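Long-range contacts in extracellular invertase (Aspergillus kawachii, PDB 5XH9), which probably hydrolyses sucrose and related fructosides outside the cell, releasing terminal fructose, as a family 32 glycoside hydrolase: residues 132-137 with 166-171; 193-198 with 205-210; 429-434 with 591-596; 442-447 with 574-579. All coordinates share one frame; numbering follows the deposited sequence.

Contact 1. Residues 132-137 with 166-171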
loop_
_atom_site.group_PDB
_atom_site.type_symbol
_atom_site.label_atom_id
_atom_site.label_comp_id
_atom_site.label_asym_id
_atom_site.label_seq_id
_atom_site.Cartn_x
_atom_site.Cartn_y
_atom_site.Cartn_z
ATOM N N GLY A 132 6.509 2.619 -1.957
ATOM C CA GLY A 132 5.122 3.038 -1.729
ATOM C C GLY A 132 4.741 4.470 -2.072
ATOM O O GLY A 132 3.606 4.905 -1.808
ATOM N N SER A 133 5.654 5.213 -2.683
ATOM C CA SER A 133 5.379 6.599 -3.018
ATOM C C SER A 133 4.284 6.703 -4.072
ATOM O O SER A 133 3.520 7.674 -4.055
ATOM C CB SER A 133 6.644 7.300 -3.513
ATOM O OG SER A 133 7.191 6.598 -4.588
ATOM N N GLU A 134 4.224 5.720 -4.989
ATOM C CA GLU A 134 3.201 5.679 -6.047
ATOM C C GLU A 134 2.435 4.350 -6.054
ATOM O O GLU A 134 3.019 3.268 -6.115
ATOM C CB GLU A 134 3.808 5.929 -7.424
ATOM C CG GLU A 134 4.599 7.225 -7.576
ATOM C CD GLU A 134 5.473 7.261 -8.830
ATOM O OE1 GLU A 134 6.251 6.298 -9.058
ATOM O OE2 GLU A 134 5.384 8.248 -9.594
ATOM N N THR A 135 1.115 4.448 -5.973
ATOM C CA THR A 135 0.240 3.295 -6.021
ATOM C C THR A 135 -0.846 3.627 -7.013
ATOM O O THR A 135 -0.986 4.781 -7.412
ATOM C CB THR A 135 -0.406 3.006 -4.654
ATOM O OG1 THR A 135 -1.178 4.132 -4.242
ATOM C CG2 THR A 135 0.657 2.705 -3.586
ATOM N N GLN A 136 -1.632 2.630 -7.399
ATOM C CA GLN A 136 -2.729 2.864 -8.321
ATOM C C GLN A 136 -4.054 2.559 -7.622
ATOM O O GLN A 136 -4.245 1.461 -7.099
ATOM C CB GLN A 136 -2.530 2.088 -9.635
ATOM C CG GLN A 136 -1.069 1.893 -10.070
ATOM C CD GLN A 136 -0.257 3.171 -10.208
ATOM O OE1 GLN A 136 -0.782 4.214 -10.617
ATOM N NE2 GLN A 136 1.060 3.091 -9.889
ATOM N N SER A 137 -4.948 3.559 -7.616
ATOM C CA SER A 137 -6.198 3.548 -6.865
ATOM C C SER A 137 -7.394 3.792 -7.780
ATOM O O SER A 137 -7.248 4.325 -8.900
ATOM C CB SER A 137 -6.167 4.622 -5.755
ATOM O OG SER A 137 -5.284 4.251 -4.697
ATOM N N VAL A 166 12.278 0.374 -9.088
ATOM C CA VAL A 166 11.749 1.240 -10.119
ATOM C C VAL A 166 12.304 2.660 -10.045
ATOM O O VAL A 166 12.603 3.147 -8.968
ATOM C CB VAL A 166 10.214 1.314 -10.093
ATOM C CG1 VAL A 166 9.606 -0.042 -10.447
ATOM C CG2 VAL A 166 9.696 1.869 -8.757
ATOM N N THR A 167 12.438 3.288 -11.210
ATOM C CA THR A 167 12.686 4.730 -11.336
ATOM C C THR A 167 11.411 5.530 -11.133
ATOM O O THR A 167 11.470 6.675 -10.700
ATOM C CB THR A 167 13.208 5.077 -12.736
ATOM O OG1 THR A 167 12.426 4.399 -13.717
ATOM C CG2 THR A 167 14.647 4.641 -12.894
ATOM N N ALA A 168 10.280 4.908 -11.473
ATOM C CA ALA A 168 8.967 5.519 -11.502
ATOM C C ALA A 168 7.944 4.430 -11.726
ATOM O O ALA A 168 8.257 3.388 -12.306
ATOM C CB ALA A 168 8.873 6.525 -12.653
ATOM N N PHE A 169 6.711 4.687 -11.310
ATOM C CA PHE A 169 5.634 3.709 -11.401
ATOM C C PHE A 169 4.260 4.413 -11.386
ATOM O O PHE A 169 3.547 4.404 -10.388
ATOM C CB PHE A 169 5.782 2.724 -10.250
ATOM C CG PHE A 169 4.893 1.524 -10.349
ATOM C CD1 PHE A 169 5.139 0.542 -11.292
ATOM C CD2 PHE A 169 3.850 1.344 -9.443
ATOM C CE1 PHE A 169 4.330 -0.588 -11.358
ATOM C CE2 PHE A 169 3.033 0.231 -9.503
ATOM C CZ PHE A 169 3.270 -0.731 -10.465
ATOM N N ARG A 170 3.904 5.023 -12.514
ATOM C CA ARG A 170 2.763 5.930 -12.554
ATOM C C ARG A 170 2.088 5.990 -13.925
ATOM O O ARG A 170 2.550 5.354 -14.875
ATOM C CB ARG A 170 3.205 7.317 -12.091
ATOM C CG ARG A 170 4.313 7.967 -12.905
ATOM C CD ARG A 170 4.470 9.459 -12.560
ATOM N NE ARG A 170 5.694 10.027 -13.133
ATOM C CZ ARG A 170 6.919 9.914 -12.612
ATOM N NH1 ARG A 170 7.114 9.280 -11.454
ATOM N NH2 ARG A 170 7.967 10.450 -13.247
ATOM N N ASP A 171 0.991 6.741 -13.999
ATOM C CA ASP A 171 0.299 7.063 -15.251
ATOM C C ASP A 171 -0.401 5.849 -15.876
ATOM O O ASP A 171 -0.315 5.619 -17.082
ATOM C CB ASP A 171 1.238 7.764 -16.261
ATOM C CG ASP A 171 1.969 8.956 -15.661
ATOM O OD1 ASP A 171 1.532 9.476 -14.610
ATOM O OD2 ASP A 171 3.000 9.368 -16.230
#

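Contact 2. Residues 193-198 with 205-210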
loop_
_atom_site.group_PDB
_atom_site.type_symbol
_atom_site.label_atom_id
_atom_site.label_comp_id
_atom_site.label_asym_id
_atom_site.label_seq_id
_atom_site.Cartn_x
_atom_site.Cartn_y
_atom_site.Cartn_z
ATOM N N THR A 193 -3.922 -2.640 -18.561
ATOM C CA THR A 193 -3.327 -1.426 -18.063
ATOM C C THR A 193 -1.835 -1.469 -18.308
ATOM O O THR A 193 -1.197 -2.458 -17.960
ATOM C CB THR A 193 -3.564 -1.300 -16.555
ATOM O OG1 THR A 193 -4.967 -1.197 -16.323
ATOM C CG2 THR A 193 -2.903 -0.047 -16.009
ATOM N N VAL A 194 -1.284 -0.403 -18.895
ATOM C CA VAL A 194 0.165 -0.175 -18.823
ATOM C C VAL A 194 0.454 0.897 -17.799
ATOM O O VAL A 194 -0.258 1.895 -17.727
ATOM C CB VAL A 194 0.859 0.238 -20.143
ATOM C CG1 VAL A 194 0.948 -0.947 -21.093
ATOM C CG2 VAL A 194 0.171 1.422 -20.807
ATOM N N ILE A 195 1.525 0.691 -17.049
ATOM C CA ILE A 195 2.037 1.657 -16.083
ATOM C C ILE A 195 3.420 1.988 -16.606
ATOM O O ILE A 195 4.124 1.085 -17.088
ATOM C CB ILE A 195 2.080 1.065 -14.644
ATOM C CG1 ILE A 195 0.645 0.791 -14.151
ATOM C CG2 ILE A 195 2.840 1.997 -13.706
ATOM C CD1 ILE A 195 0.534 0.068 -12.809
ATOM N N SER A 196 3.785 3.272 -16.541
ATOM C CA SER A 196 4.995 3.783 -17.155
ATOM C C SER A 196 6.048 4.067 -16.125
ATOM O O SER A 196 5.760 4.561 -15.037
ATOM C CB SER A 196 4.705 5.065 -17.931
ATOM O OG SER A 196 3.834 4.799 -19.016
ATOM N N GLY A 197 7.288 3.775 -16.475
ATOM C CA GLY A 197 8.409 4.127 -15.624
ATOM C C GLY A 197 9.702 3.502 -16.096
ATOM O O GLY A 197 10.156 3.760 -17.205
ATOM N N GLY A 198 10.289 2.669 -15.253
ATOM C CA GLY A 198 11.576 2.082 -15.547
ATOM C C GLY A 198 12.188 1.375 -14.362
ATOM O O GLY A 198 11.574 1.250 -13.286
ATOM N N ALA A 205 10.758 1.448 -19.103
ATOM C CA ALA A 205 9.847 0.330 -19.358
ATOM C C ALA A 205 8.374 0.705 -19.255
ATOM O O ALA A 205 8.011 1.667 -18.583
ATOM C CB ALA A 205 10.147 -0.826 -18.381
ATOM N N GLN A 206 7.544 -0.064 -19.947
ATOM C CA GLN A 206 6.125 -0.114 -19.708
ATOM C C GLN A 206 5.857 -1.466 -19.053
ATOM O O GLN A 206 6.271 -2.509 -19.570
ATOM C CB GLN A 206 5.333 0.040 -21.000
ATOM C CG GLN A 206 5.352 1.445 -21.587
ATOM C CD GLN A 206 4.510 1.568 -22.852
ATOM O OE1 GLN A 206 3.908 0.589 -23.318
ATOM N NE2 GLN A 206 4.472 2.768 -23.425
ATOM N N PHE A 207 5.213 -1.412 -17.885
ATOM C CA PHE A 207 4.763 -2.572 -17.118
ATOM C C PHE A 207 3.339 -2.857 -17.536
ATOM O O PHE A 207 2.501 -1.940 -17.493
ATOM C CB PHE A 207 4.787 -2.255 -15.619
ATOM C CG PHE A 207 6.128 -1.785 -15.131
ATOM C CD1 PHE A 207 7.145 -2.697 -14.859
ATOM C CD2 PHE A 207 6.386 -0.435 -14.958
ATOM C CE1 PHE A 207 8.386 -2.262 -14.412
ATOM C CE2 PHE A 207 7.624 -0.006 -14.516
ATOM C CZ PHE A 207 8.623 -0.924 -14.238
ATOM N N LEU A 208 3.059 -4.109 -17.925
ATOM C CA LEU A 208 1.755 -4.496 -18.500
ATOM C C LEU A 208 0.969 -5.374 -17.552
ATOM O O LEU A 208 1.545 -6.288 -16.957
ATOM C CB LEU A 208 1.968 -5.257 -19.825
ATOM C CG LEU A 208 0.712 -5.764 -20.563
ATOM C CD1 LEU A 208 -0.145 -4.590 -21.011
ATOM C CD2 LEU A 208 1.093 -6.642 -21.756
ATOM N N TYR A 209 -0.343 -5.114 -17.450
ATOM C CA TYR A 209 -1.265 -5.862 -16.578
ATOM C C TYR A 209 -2.581 -6.132 -17.312
ATOM O O TYR A 209 -2.923 -5.419 -18.257
ATOM C CB TYR A 209 -1.598 -5.063 -15.279
ATOM C CG TYR A 209 -0.410 -4.642 -14.426
ATOM C CD1 TYR A 209 0.443 -3.626 -14.847
ATOM C CD2 TYR A 209 -0.126 -5.271 -13.203
ATOM C CE1 TYR A 209 1.532 -3.241 -14.085
ATOM C CE2 TYR A 209 0.982 -4.899 -12.447
ATOM C CZ TYR A 209 1.787 -3.866 -12.886
ATOM O OH TYR A 209 2.884 -3.459 -12.175
ATOM N N ARG A 210 -3.325 -7.145 -16.865
ATOM C CA ARG A 210 -4.704 -7.320 -17.278
ATOM C C ARG A 210 -5.585 -7.526 -16.071
ATOM O O ARG A 210 -5.127 -8.091 -15.071
ATOM C CB ARG A 210 -4.860 -8.494 -18.247
ATOM C CG ARG A 210 -4.569 -9.866 -17.681
ATOM C CD ARG A 210 -5.046 -10.973 -18.615
ATOM N NE ARG A 210 -4.581 -12.248 -18.085
ATOM C CZ ARG A 210 -4.372 -13.366 -18.784
ATOM N NH1 ARG A 210 -4.603 -13.441 -20.104
ATOM N NH2 ARG A 210 -3.930 -14.436 -18.141
#

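Contact 3. Residues 429-434 with 591-596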
loop_
_atom_site.group_PDB
_atom_site.type_symbol
_atom_site.label_atom_id
_atom_site.label_comp_id
_atom_site.label_asym_id
_atom_site.label_seq_id
_atom_site.Cartn_x
_atom_site.Cartn_y
_atom_site.Cartn_z
ATOM N N GLY A 429 -13.981 31.421 -40.338
ATOM C CA GLY A 429 -14.208 32.859 -40.577
ATOM C C GLY A 429 -13.901 33.477 -41.952
ATOM O O GLY A 429 -14.288 32.951 -43.018
ATOM N N THR A 430 -13.241 34.641 -41.895
ATOM C CA THR A 430 -12.689 35.341 -43.061
ATOM C C THR A 430 -11.636 34.463 -43.719
ATOM O O THR A 430 -10.942 33.703 -43.038
ATOM C CB THR A 430 -11.973 36.666 -42.659
ATOM O OG1 THR A 430 -12.785 37.414 -41.745
ATOM C CG2 THR A 430 -11.630 37.532 -43.895
ATOM N N SER A 431 -11.509 34.593 -45.033
ATOM C CA SER A 431 -10.669 33.705 -45.802
ATOM C C SER A 431 -10.172 34.414 -47.059
ATOM O O SER A 431 -10.984 34.810 -47.877
ATOM C CB SER A 431 -11.506 32.486 -46.168
ATOM O OG SER A 431 -10.767 31.623 -46.983
ATOM N N PHE A 432 -8.857 34.583 -47.206
ATOM C CA PHE A 432 -8.274 35.182 -48.428
ATOM C C PHE A 432 -7.032 34.445 -48.895
ATOM O O PHE A 432 -6.448 33.677 -48.141
ATOM C CB PHE A 432 -7.953 36.669 -48.241
ATOM C CG PHE A 432 -7.054 36.962 -47.072
ATOM C CD1 PHE A 432 -7.584 37.171 -45.802
ATOM C CD2 PHE A 432 -5.677 37.062 -47.243
ATOM C CE1 PHE A 432 -6.755 37.457 -44.726
ATOM C CE2 PHE A 432 -4.845 37.339 -46.170
ATOM C CZ PHE A 432 -5.388 37.538 -44.909
ATOM N N THR A 433 -6.631 34.694 -50.143
ATOM C CA THR A 433 -5.509 33.992 -50.755
ATOM C C THR A 433 -4.425 34.972 -51.226
ATOM O O THR A 433 -4.715 36.056 -51.706
ATOM C CB THR A 433 -5.969 33.110 -51.935
ATOM O OG1 THR A 433 -6.288 33.956 -53.031
ATOM C CG2 THR A 433 -7.217 32.268 -51.579
ATOM N N GLU A 434 -3.172 34.576 -51.041
ATOM C CA GLU A 434 -2.007 35.294 -51.541
ATOM C C GLU A 434 -1.540 34.485 -52.760
ATOM O O GLU A 434 -1.439 33.249 -52.681
ATOM C CB GLU A 434 -0.919 35.346 -50.451
ATOM C CG GLU A 434 0.480 35.790 -50.891
ATOM C CD GLU A 434 0.559 37.246 -51.295
ATOM O OE1 GLU A 434 -0.226 38.054 -50.743
ATOM O OE2 GLU A 434 1.420 37.573 -52.150
ATOM N N THR A 591 -3.257 30.036 -48.553
ATOM C CA THR A 591 -4.561 30.351 -47.958
ATOM C C THR A 591 -4.352 30.878 -46.530
ATOM O O THR A 591 -3.553 30.320 -45.767
ATOM C CB THR A 591 -5.491 29.119 -47.991
ATOM O OG1 THR A 591 -5.846 28.870 -49.353
ATOM C CG2 THR A 591 -6.785 29.334 -47.181
ATOM N N VAL A 592 -5.054 31.962 -46.193
ATOM C CA VAL A 592 -5.046 32.521 -44.835
ATOM C C VAL A 592 -6.481 32.604 -44.357
ATOM O O VAL A 592 -7.316 33.191 -45.020
ATOM C CB VAL A 592 -4.390 33.918 -44.744
ATOM C CG1 VAL A 592 -4.415 34.429 -43.302
ATOM C CG2 VAL A 592 -2.966 33.875 -45.269
ATOM N N SER A 593 -6.757 31.985 -43.214
ATOM C CA SER A 593 -8.044 32.101 -42.560
ATOM C C SER A 593 -7.804 32.859 -41.265
ATOM O O SER A 593 -6.903 32.514 -40.492
ATOM C CB SER A 593 -8.646 30.736 -42.287
ATOM O OG SER A 593 -9.173 30.177 -43.476
ATOM N N GLU A 594 -8.611 33.881 -41.028
ATOM C CA GLU A 594 -8.409 34.771 -39.895
ATOM C C GLU A 594 -9.536 34.649 -38.856
ATOM O O GLU A 594 -10.701 34.525 -39.208
ATOM C CB GLU A 594 -8.275 36.207 -40.407
ATOM C CG GLU A 594 -8.294 37.260 -39.322
ATOM C CD GLU A 594 -8.086 38.665 -39.850
ATOM O OE1 GLU A 594 -7.629 38.835 -41.008
ATOM O OE2 GLU A 594 -8.383 39.593 -39.067
ATOM N N GLY A 595 -9.146 34.696 -37.576
ATOM C CA GLY A 595 -10.075 34.751 -36.432
ATOM C C GLY A 595 -10.234 33.464 -35.624
ATOM O O GLY A 595 -10.561 33.521 -34.457
ATOM N N LEU A 596 -10.034 32.309 -36.252
ATOM C CA LEU A 596 -10.265 31.013 -35.604
ATOM C C LEU A 596 -11.684 30.960 -35.026
ATOM O O LEU A 596 -12.620 31.292 -35.727
ATOM C CB LEU A 596 -9.180 30.734 -34.547
ATOM C CG LEU A 596 -7.739 30.928 -35.004
ATOM C CD1 LEU A 596 -6.832 30.524 -33.858
ATOM C CD2 LEU A 596 -7.422 30.142 -36.278
#

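Contact 4. Residues 442-447 with 574-579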
loop_
_atom_site.group_PDB
_atom_site.type_symbol
_atom_site.label_atom_id
_atom_site.label_comp_id
_atom_site.label_asym_id
_atom_site.label_seq_id
_atom_site.Cartn_x
_atom_site.Cartn_y
_atom_site.Cartn_z
ATOM N N SER A 442 17.420 36.421 -52.182
ATOM C CA SER A 442 17.302 36.342 -50.726
ATOM C C SER A 442 16.467 37.495 -50.150
ATOM O O SER A 442 16.380 38.563 -50.752
ATOM C CB SER A 442 18.701 36.316 -50.076
ATOM O OG SER A 442 19.392 37.531 -50.289
ATOM N N GLY A 443 15.861 37.258 -48.984
ATOM C CA GLY A 443 15.102 38.274 -48.251
ATOM C C GLY A 443 13.652 37.881 -48.006
ATOM O O GLY A 443 13.213 36.783 -48.380
ATOM N N VAL A 444 12.921 38.792 -47.360
ATOM C CA VAL A 444 11.485 38.641 -47.105
ATOM C C VAL A 444 10.664 39.514 -48.065
ATOM O O VAL A 444 11.021 40.671 -48.330
ATOM C CB VAL A 444 11.114 38.962 -45.626
ATOM C CG1 VAL A 444 12.069 38.244 -44.674
ATOM C CG2 VAL A 444 11.099 40.466 -45.333
ATOM N N VAL A 445 9.552 38.960 -48.549
ATOM C CA VAL A 445 8.668 39.642 -49.483
ATOM C C VAL A 445 7.268 39.702 -48.870
ATOM O O VAL A 445 6.629 38.665 -48.764
ATOM C CB VAL A 445 8.612 38.871 -50.815
ATOM C CG1 VAL A 445 7.596 39.509 -51.776
ATOM C CG2 VAL A 445 10.011 38.781 -51.435
ATOM N N PRO A 446 6.786 40.903 -48.478
ATOM C CA PRO A 446 5.467 40.999 -47.852
ATOM C C PRO A 446 4.347 40.387 -48.669
ATOM O O PRO A 446 4.389 40.412 -49.903
ATOM C CB PRO A 446 5.231 42.509 -47.719
ATOM C CG PRO A 446 6.596 43.100 -47.636
ATOM C CD PRO A 446 7.480 42.209 -48.484
ATOM N N PHE A 447 3.362 39.831 -47.967
ATOM C CA PHE A 447 2.091 39.458 -48.576
ATOM C C PHE A 447 1.387 40.765 -48.894
ATOM O O PHE A 447 1.622 41.771 -48.216
ATOM C CB PHE A 447 1.214 38.655 -47.603
ATOM C CG PHE A 447 1.550 37.175 -47.501
ATOM C CD1 PHE A 447 2.833 36.677 -47.727
ATOM C CD2 PHE A 447 0.551 36.274 -47.109
ATOM C CE1 PHE A 447 3.095 35.319 -47.609
ATOM C CE2 PHE A 447 0.816 34.923 -46.982
ATOM C CZ PHE A 447 2.089 34.446 -47.239
ATOM N N ASN A 574 2.005 40.902 -39.539
ATOM C CA ASN A 574 2.279 40.833 -40.964
ATOM C C ASN A 574 2.940 39.499 -41.300
ATOM O O ASN A 574 3.655 38.918 -40.471
ATOM C CB ASN A 574 3.157 42.012 -41.441
ATOM C CG ASN A 574 2.472 43.363 -41.241
ATOM O OD1 ASN A 574 2.883 44.154 -40.387
ATOM N ND2 ASN A 574 1.395 43.590 -41.959
ATOM N N ILE A 575 2.670 39.039 -42.518
ATOM C CA ILE A 575 3.204 37.798 -43.043
ATOM C C ILE A 575 3.989 38.126 -44.308
ATOM O O ILE A 575 3.555 38.956 -45.128
ATOM C CB ILE A 575 2.066 36.809 -43.349
ATOM C CG1 ILE A 575 1.264 36.584 -42.069
ATOM C CG2 ILE A 575 2.616 35.507 -43.940
ATOM C CD1 ILE A 575 0.306 35.426 -42.098
ATOM N N SER A 576 5.135 37.471 -44.456
ATOM C CA SER A 576 5.930 37.571 -45.669
ATOM C C SER A 576 6.410 36.190 -46.122
ATOM O O SER A 576 6.512 35.258 -45.312
ATOM C CB SER A 576 7.129 38.476 -45.418
ATOM O OG SER A 576 6.702 39.769 -45.009
ATOM N N PHE A 577 6.700 36.070 -47.419
ATOM C CA PHE A 577 7.471 34.946 -47.931
ATOM C C PHE A 577 8.886 35.099 -47.437
ATOM O O PHE A 577 9.368 36.227 -47.276
ATOM C CB PHE A 577 7.494 34.927 -49.455
ATOM C CG PHE A 577 6.158 34.710 -50.071
ATOM C CD1 PHE A 577 5.668 33.426 -50.246
ATOM C CD2 PHE A 577 5.382 35.787 -50.473
ATOM C CE1 PHE A 577 4.428 33.227 -50.821
ATOM C CE2 PHE A 577 4.140 35.599 -51.046
ATOM C CZ PHE A 577 3.668 34.318 -51.231
ATOM N N PHE A 578 9.548 33.970 -47.198
ATOM C CA PHE A 578 10.961 33.963 -46.811
ATOM C C PHE A 578 11.743 32.957 -47.647
ATOM O O PHE A 578 11.305 31.825 -47.822
ATOM C CB PHE A 578 11.130 33.638 -45.328
ATOM C CG PHE A 578 12.547 33.336 -44.935
ATOM C CD1 PHE A 578 13.462 34.367 -44.746
ATOM C CD2 PHE A 578 12.970 32.024 -44.760
ATOM C CE1 PHE A 578 14.765 34.100 -44.375
ATOM C CE2 PHE A 578 14.280 31.744 -44.403
ATOM C CZ PHE A 578 15.179 32.788 -44.202
ATOM N N HIS A 579 12.911 33.392 -48.122
ATOM C CA HIS A 579 13.842 32.567 -48.897
ATOM C C HIS A 579 15.221 33.138 -48.711
ATOM O O HIS A 579 15.374 34.344 -48.825
ATOM C CB HIS A 579 13.463 32.606 -50.379
ATOM C CG HIS A 579 14.285 31.697 -51.231
ATOM N ND1 HIS A 579 14.636 30.424 -50.833
ATOM C CD2 HIS A 579 14.831 31.874 -52.457
ATOM C CE1 HIS A 579 15.368 29.858 -51.777
ATOM N NE2 HIS A 579 15.501 30.713 -52.777
#

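Contact 1. Residues 132-137 with 166-171
E134 reaches across from residues 132-137 to grip two consecutive residues of 166-171. Its chain, with CG beside the backbone N (chi1 -56°) and extended beyond, carries the carboxylate far enough to split its oxygens: OE1 accepts the backbone N of F169 at 2.8 Å, and OE2 takes R170 NH1 at 2.7 Å in a salt bridge lying almost in the guanidinium plane. Both donors come in on the syn side, the F169 N-H well out of the carboxylate plane and more bent, the R170 one nearer to it. OE1 is also bonded to Y129 OH, giving the buried carboxylate three partners. Q136 adds a third tie, its NE2 hydrogen-bonded to F169 O at 2.9 Å from above the carbonyl plane, its OE1 to T116. Away from these grips the contact loosens: the strand axes stay at least 6.4 Å apart and no backbone-to-backbone bond bridges them. R170, the one partly exposed residue among those touching, also forms a salt bridge with E248 through NH2. R170 and D171 begin the Arg-Asp-Pro motif of family 32. The contact joins strand 134-140 of one propeller blade to strand 166-175 of the next, with I195 of strand 192-199 touching both Q136 and F169.

Contact 2. Residues 193-198 with 205-210
I195 keeps CG1 beside its backbone N (chi1 -66°) and runs straight on to CD1, while Y209 turns its ring the same way (chi1 -57°); the two meet with CD1 3.7 Å from Y209 CE1. F207 likewise swings its ring from beside its own backbone N toward the glycine end of 193-198, where its CZ comes to 3.8 Å from G198 O, which sits at the ring's edge. G197 has no side chain to intrude on that ring. Beneath these groups runs an antiparallel ladder that distorts at G197. T193 and Y209, I195 and F207, and G197 and A205 form hydrogen-bonded pairs, each with both bonds made; I195 N to F207 O and F207 N to I195 O are both 2.8 Å, whereas G197 N to A205 O is 3.1 Å. This is a beta hairpin supplying the two middle strands of a four-stranded blade of the family 32 five-bladed propeller, flanked by strands 166-175 and 219-227. On the opposite face V194 and L208 make a non-hydrogen-bonded pair, and the CG1 of V194 lies 3.8 Å from L208 CD1. That face also carries S196 and Q206, both buried yet provided for: S196 OG bonds G250 N, and the extended Q206 offers OE1 to W225 NE1 and NE2 to T268 OG1. V252 of strand 250-255 packs on V194 and Q206. On the face of I195 and Y209, F169 of strand 166-175 touches both side chains.

Contact 3. Residues 429-434 with 591-596
F432 and V592 form an antiparallel hydrogen-bonded pair on two strands whose N-to-C directions lie 159° apart, close to antiparallel, with F432 N to V592 O at 3.0 Å and V592 N to F432 O at 2.9 Å. Between the ladder bonds, the CA of S431 leans on V592 O in a CA-H...O contact of 3.5 Å. The side chains of this pair run alongside each other, pointing the same way. F432 puts CG between its backbone N and carbonyl carbon (chi1 55°), and this turn lays the ring over the isopropyl group across from it: V592 CB stands 4.0 Å from the ring centroid in a CH-pi contact, displaced toward the rim, and CG1 closes to 3.6 Å from F432 CZ. E594, extended along the same face, brings OE1 to the ring's edge, 4.1 Å from F432 CE1, with the carboxylate plane nearly perpendicular to the ring. Its other oxygen, OE2, is hydrogen-bonded to S452 OG, while R449 makes a cation-pi contact with the F432 ring. The reverse face is more polar. There S431 OG and S593 OG lie 4.1 Å apart without bonding, and T433 CG2 only brushes T591 OG1. V592 and S593 are buried, whereas S431 and T433 on the outer strand are exposed. Strand 430-439 is paired here to strand 585-594, which in turn pairs with strand 455-463, an antiparallel layer typical of the C-terminal beta-sandwich of family 32 enzymes.

Contact 4. Residues 442-447 with 574-579
V445 and F577 pair at the margin of the six-stranded antiparallel sheet, one layer of the C-terminal beta-sandwich, where the short strand 444-446 lies outermost against strand 574-580. The backbones exchange V445 N to F577 O at 3.0 Å and F577 N to V445 O at 2.9 Å, and the ladder runs on through G443 N to H579 O. A further bond, from H579 N to G443 O, is weak. Just past the end of strand 444-446, F447 N makes a single backbone bond to I575 O. G443 has backbone angles suited to glycine, at the corner where the chain turns into the strand. P446 falls at a non-hydrogen-bonded position, so its missing N-H costs the ladder nothing. The main side-chain packing gathers round F447. With CG beside the backbone N (chi1 -81°), its ring drops over strand 574-579: I575 CG2 sits above the centre of one face, 3.5 Å from the centroid, while the ring's CE1 atom stands over the centre of the F577 ring. The two phenylalanine planes are inclined at 39°, neither stacked nor perpendicular. F587 meets F577 edge-to-face, and V590 of strand 585-594 touches both F447 and F577, tying this pair to the facing sheet. V444 is exposed on the other side, where its CG1 lies 4.1 Å from F578 CD1, at the edge of that ring. Near the far end, H579 ND1 is hydrogen-bonded to S475 OG and NE2 to G583 O. At the proline, S576 OG comes to 3.3 Å from P446 CA.

In the fold
Along the chain the contacts divide into two groups. Contacts 1 and 2 come first, in the N-terminal propeller, with centres about 10 Å apart. They share the sheet of strands 166-175 and 192-199, so the tie between blades runs directly into the hairpin. Contacts 3 and 4 follow in the C-terminal beta-sandwich, centres about 18 Å apart; contact 4 falls within the chain span that contact 3 closes. They lie on different sheets but touch through E434, F447 and F577, knitting the two layers together. Centres of the two groups lie about 45 to 51 Å apart, on opposite sides of the chain's centre, as expected for the propeller-plus-sandwich build of family 32 enzymes.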